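Long-range contact in Pbp related beta-lactamase (Pyrococcus abyssi, PDB 2QMI), which forms a self-compartmentalizing octamer and probably acts as a serine peptidase of the penicillin-binding protein and beta-lactamase family: residues A[294-299]-A[342-348]. Residue numbers count along the deposited sequence, not the author numbering.
Sequences FLGEKL and LALLLGK
A tight beta-hairpin turn packs against the C-terminal end of a helix in the beta-lactamase-like domain, where helix 334-345 lies on the antiparallel sheet that includes strand 297-305. The turn is a two-residue type I' turn: Leu295 (phi/psi 56/47) and Gly296 (70/16) occupy its corners, and the flanking residues bond reciprocally, Phe294 N to Glu297 O and Glu297 N to Phe294 O, both 3.0 Å. On the other segment, a Schellman motif ends the helix, with Lys348 N to Ala343 O and Gly347 N to Leu344 O each 2.9 Å; Gly347 is the C-prime residue, with the positive phi (69°) of that position, which glycine adopts easily. The closest CA register is Leu295 to Ala343, 7.7 Å, widening to 9.7 Å at Leu299 to Leu342.

Contact across the gap is mainly apolar and buries 339 Å² in total. Leu295 (m, p) brings CD2 to 3.9 Å from Ala343 CB and 3.8 Å from Lys348 CD; the lysine's NZ lies 3.7 Å from Leu295 O. The CA-to-CB bond of Phe294 points sideways, but with chi1 t the far end of its ring comes close to the helix: CE2 is 4.1 Å from Leu342 CB, which meets the ring edge, and 4.1 Å from Leu346 CD1. Leu346 (m, t) also reaches the aliphatic part of Glu297, CD2 to CG 3.8 Å, while Leu299 CD1 touches Leu342 CD1 at 3.8 Å.

Phe279 stacks edge-to-face on Phe294, and Ala343 meets Pro350 of helix 350-353. Ile316 of strand 310-316 touches Phe294, Glu297, Leu299 and Leu346, and Val323 of strand 321-327 touches Leu342, which seats helix 334-345 on the sheet beside the hairpin end of strand 297-305.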
ATOM      1  N   PHE A 294      25.361  -2.401 -47.680  1.00 26.04           N
ATOM      2  CA  PHE A 294      25.179  -1.198 -46.869  1.00 25.78           C
ATOM      3  C   PHE A 294      25.236   0.065 -47.723  1.00 26.98           C
ATOM      4  O   PHE A 294      26.305   0.659 -47.886  1.00 27.05           O
ATOM      5  CB  PHE A 294      26.260  -1.114 -45.789  1.00 23.82           C
ATOM      6  CG  PHE A 294      26.156   0.112 -44.925  1.00 22.87           C
ATOM      7  CD1 PHE A 294      25.136   0.235 -43.987  1.00 22.19           C
ATOM      8  CD2 PHE A 294      27.068   1.154 -45.062  1.00 22.26           C
ATOM      9  CE1 PHE A 294      25.024   1.377 -43.198  1.00 21.95           C
ATOM     10  CE2 PHE A 294      26.964   2.302 -44.278  1.00 22.99           C
ATOM     11  CZ  PHE A 294      25.937   2.410 -43.342  1.00 21.81           C
ATOM     12  N   LEU A 295      24.090   0.479 -48.260  1.00 26.70           N
ATOM     13  CA  LEU A 295      24.032   1.675 -49.093  1.00 27.15           C
ATOM     14  C   LEU A 295      25.000   1.556 -50.261  1.00 27.45           C
ATOM     15  O   LEU A 295      25.763   2.477 -50.545  1.00 27.96           O
ATOM     16  CB  LEU A 295      24.364   2.926 -48.262  1.00 25.89           C
ATOM     17  CG  LEU A 295      23.310   3.379 -47.240  1.00 27.32           C
ATOM     18  CD1 LEU A 295      23.079   2.275 -46.227  1.00 27.49           C
ATOM     19  CD2 LEU A 295      23.766   4.660 -46.536  1.00 26.56           C
ATOM     20  N   GLY A 296      24.963   0.407 -50.931  1.00 28.18           N
ATOM     21  CA  GLY A 296      25.836   0.175 -52.069  1.00 28.84           C
ATOM     22  C   GLY A 296      27.309  -0.000 -51.734  1.00 29.56           C
ATOM     23  O   GLY A 296      28.155   0.092 -52.621  1.00 30.16           O
ATOM     24  N   GLU A 297      27.624  -0.245 -50.463  1.00 29.94           N
ATOM     25  CA  GLU A 297      29.011  -0.437 -50.042  1.00 28.63           C
ATOM     26  C   GLU A 297      29.166  -1.688 -49.174  1.00 28.66           C
ATOM     27  O   GLU A 297      28.178  -2.243 -48.670  1.00 28.43           O
ATOM     28  CB  GLU A 297      29.486   0.766 -49.231  1.00 29.34           C
ATOM     29  CG  GLU A 297      29.358   2.112 -49.919  1.00 30.43           C
ATOM     30  CD  GLU A 297      30.227   2.227 -51.157  1.00 30.83           C
ATOM     31  OE1 GLU A 297      31.305   1.587 -51.212  1.00 31.14           O
ATOM     32  OE2 GLU A 297      29.837   2.977 -52.075  1.00 31.66           O
ATOM     33  N   LYS A 298      30.408  -2.138 -49.008  1.00 27.90           N
ATOM     34  CA  LYS A 298      30.684  -3.291 -48.152  1.00 27.40           C
ATOM     35  C   LYS A 298      31.145  -2.724 -46.811  1.00 26.04           C
ATOM     36  O   LYS A 298      32.203  -2.094 -46.728  1.00 25.99           O
ATOM     37  CB  LYS A 298      31.791  -4.175 -48.730  1.00 27.99           C
ATOM     38  CG  LYS A 298      31.975  -5.475 -47.943  1.00 28.57           C
ATOM     39  CD  LYS A 298      33.290  -6.179 -48.256  1.00 28.62           C
ATOM     40  CE  LYS A 298      33.396  -7.486 -47.474  1.00 27.92           C
ATOM     41  NZ  LYS A 298      34.714  -8.164 -47.657  1.00 27.22           N
ATOM     42  N   LEU A 299      30.344  -2.937 -45.771  1.00 25.15           N
ATOM     43  CA  LEU A 299      30.658  -2.439 -44.433  1.00 24.11           C
ATOM     44  C   LEU A 299      31.249  -3.513 -43.515  1.00 23.19           C
ATOM     45  O   LEU A 299      30.869  -4.683 -43.566  1.00 22.80           O
ATOM     46  CB  LEU A 299      29.390  -1.862 -43.785  1.00 23.87           C
ATOM     47  CG  LEU A 299      29.475  -1.342 -42.344  1.00 23.66           C
ATOM     48  CD1 LEU A 299      30.322  -0.088 -42.293  1.00 24.20           C
ATOM     49  CD2 LEU A 299      28.070  -1.046 -41.830  1.00 25.36           C
ATOM     50  N   LEU A 342      28.400   7.548 -41.231  1.00 19.61           N
ATOM     51  CA  LEU A 342      28.871   6.888 -42.444  1.00 20.40           C
ATOM     52  C   LEU A 342      28.020   7.282 -43.646  1.00 21.09           C
ATOM     53  O   LEU A 342      28.552   7.572 -44.717  1.00 22.80           O
ATOM     54  CB  LEU A 342      28.858   5.369 -42.266  1.00 19.03           C
ATOM     55  CG  LEU A 342      29.910   4.818 -41.298  1.00 18.47           C
ATOM     56  CD1 LEU A 342      29.618   3.369 -40.978  1.00 18.88           C
ATOM     57  CD2 LEU A 342      31.287   4.973 -41.910  1.00 19.42           C
ATOM     58  N   ALA A 343      26.703   7.303 -43.466  1.00 21.61           N
ATOM     59  CA  ALA A 343      25.789   7.680 -44.541  1.00 23.11           C
ATOM     60  C   ALA A 343      26.080   9.095 -45.041  1.00 24.58           C
ATOM     61  O   ALA A 343      26.126   9.340 -46.252  1.00 26.38           O
ATOM     62  CB  ALA A 343      24.355   7.594 -44.057  1.00 23.51           C
ATOM     63  N   LEU A 344      26.267  10.026 -44.110  1.00 24.31           N
ATOM     64  CA  LEU A 344      26.562  11.407 -44.468  1.00 24.42           C
ATOM     65  C   LEU A 344      27.833  11.474 -45.305  1.00 24.65           C
ATOM     66  O   LEU A 344      27.869  12.116 -46.358  1.00 25.05           O
ATOM     67  CB  LEU A 344      26.723  12.251 -43.208  1.00 23.72           C
ATOM     68  CG  LEU A 344      25.446  12.444 -42.392  1.00 23.80           C
ATOM     69  CD1 LEU A 344      25.772  13.202 -41.110  1.00 23.50           C
ATOM     70  CD2 LEU A 344      24.417  13.200 -43.224  1.00 22.26           C
ATOM     71  N   LEU A 345      28.874  10.800 -44.827  1.00 26.32           N
ATOM     72  CA  LEU A 345      30.160  10.752 -45.519  1.00 26.69           C
ATOM     73  C   LEU A 345      30.034  10.132 -46.910  1.00 26.63           C
ATOM     74  O   LEU A 345      30.799  10.473 -47.816  1.00 27.57           O
ATOM     75  CB  LEU A 345      31.166   9.944 -44.694  1.00 26.75           C
ATOM     76  CG  LEU A 345      31.681  10.589 -43.405  1.00 27.52           C
ATOM     77  CD1 LEU A 345      32.360   9.550 -42.538  1.00 26.85           C
ATOM     78  CD2 LEU A 345      32.648  11.706 -43.760  1.00 28.07           C
ATOM     79  N   LEU A 346      29.084   9.214 -47.066  1.00 25.41           N
ATOM     80  CA  LEU A 346      28.846   8.550 -48.342  1.00 26.11           C
ATOM     81  C   LEU A 346      27.893   9.378 -49.210  1.00 27.66           C
ATOM     82  O   LEU A 346      27.431   8.916 -50.262  1.00 27.23           O
ATOM     83  CB  LEU A 346      28.242   7.160 -48.115  1.00 25.20           C
ATOM     84  CG  LEU A 346      29.158   6.039 -47.614  1.00 24.56           C
ATOM     85  CD1 LEU A 346      28.313   4.837 -47.196  1.00 21.96           C
ATOM     86  CD2 LEU A 346      30.138   5.637 -48.706  1.00 23.28           C
ATOM     87  N   GLY A 347      27.583  10.587 -48.751  1.00 27.33           N
ATOM     88  CA  GLY A 347      26.699  11.460 -49.501  1.00 28.53           C
ATOM     89  C   GLY A 347      25.246  11.024 -49.577  1.00 28.95           C
ATOM     90  O   GLY A 347      24.519  11.450 -50.477  1.00 29.75           O
ATOM     91  N   LYS A 348      24.811  10.180 -48.647  1.00 29.66           N
ATOM     92  CA  LYS A 348      23.421   9.722 -48.637  1.00 29.82           C
ATOM     93  C   LYS A 348      22.644  10.289 -47.453  1.00 29.32           C
ATOM     94  O   LYS A 348      23.220  10.543 -46.395  1.00 29.64           O
ATOM     95  CB  LYS A 348      23.359   8.195 -48.584  1.00 29.87           C
ATOM     96  CG  LYS A 348      23.920   7.521 -49.819  1.00 30.95           C
ATOM     97  CD  LYS A 348      23.332   6.142 -49.990  1.00 31.67           C
ATOM     98  CE  LYS A 348      23.510   5.663 -51.424  1.00 32.05           C
ATOM     99  NZ  LYS A 348      24.931   5.803 -51.804  1.00 32.59           N
TER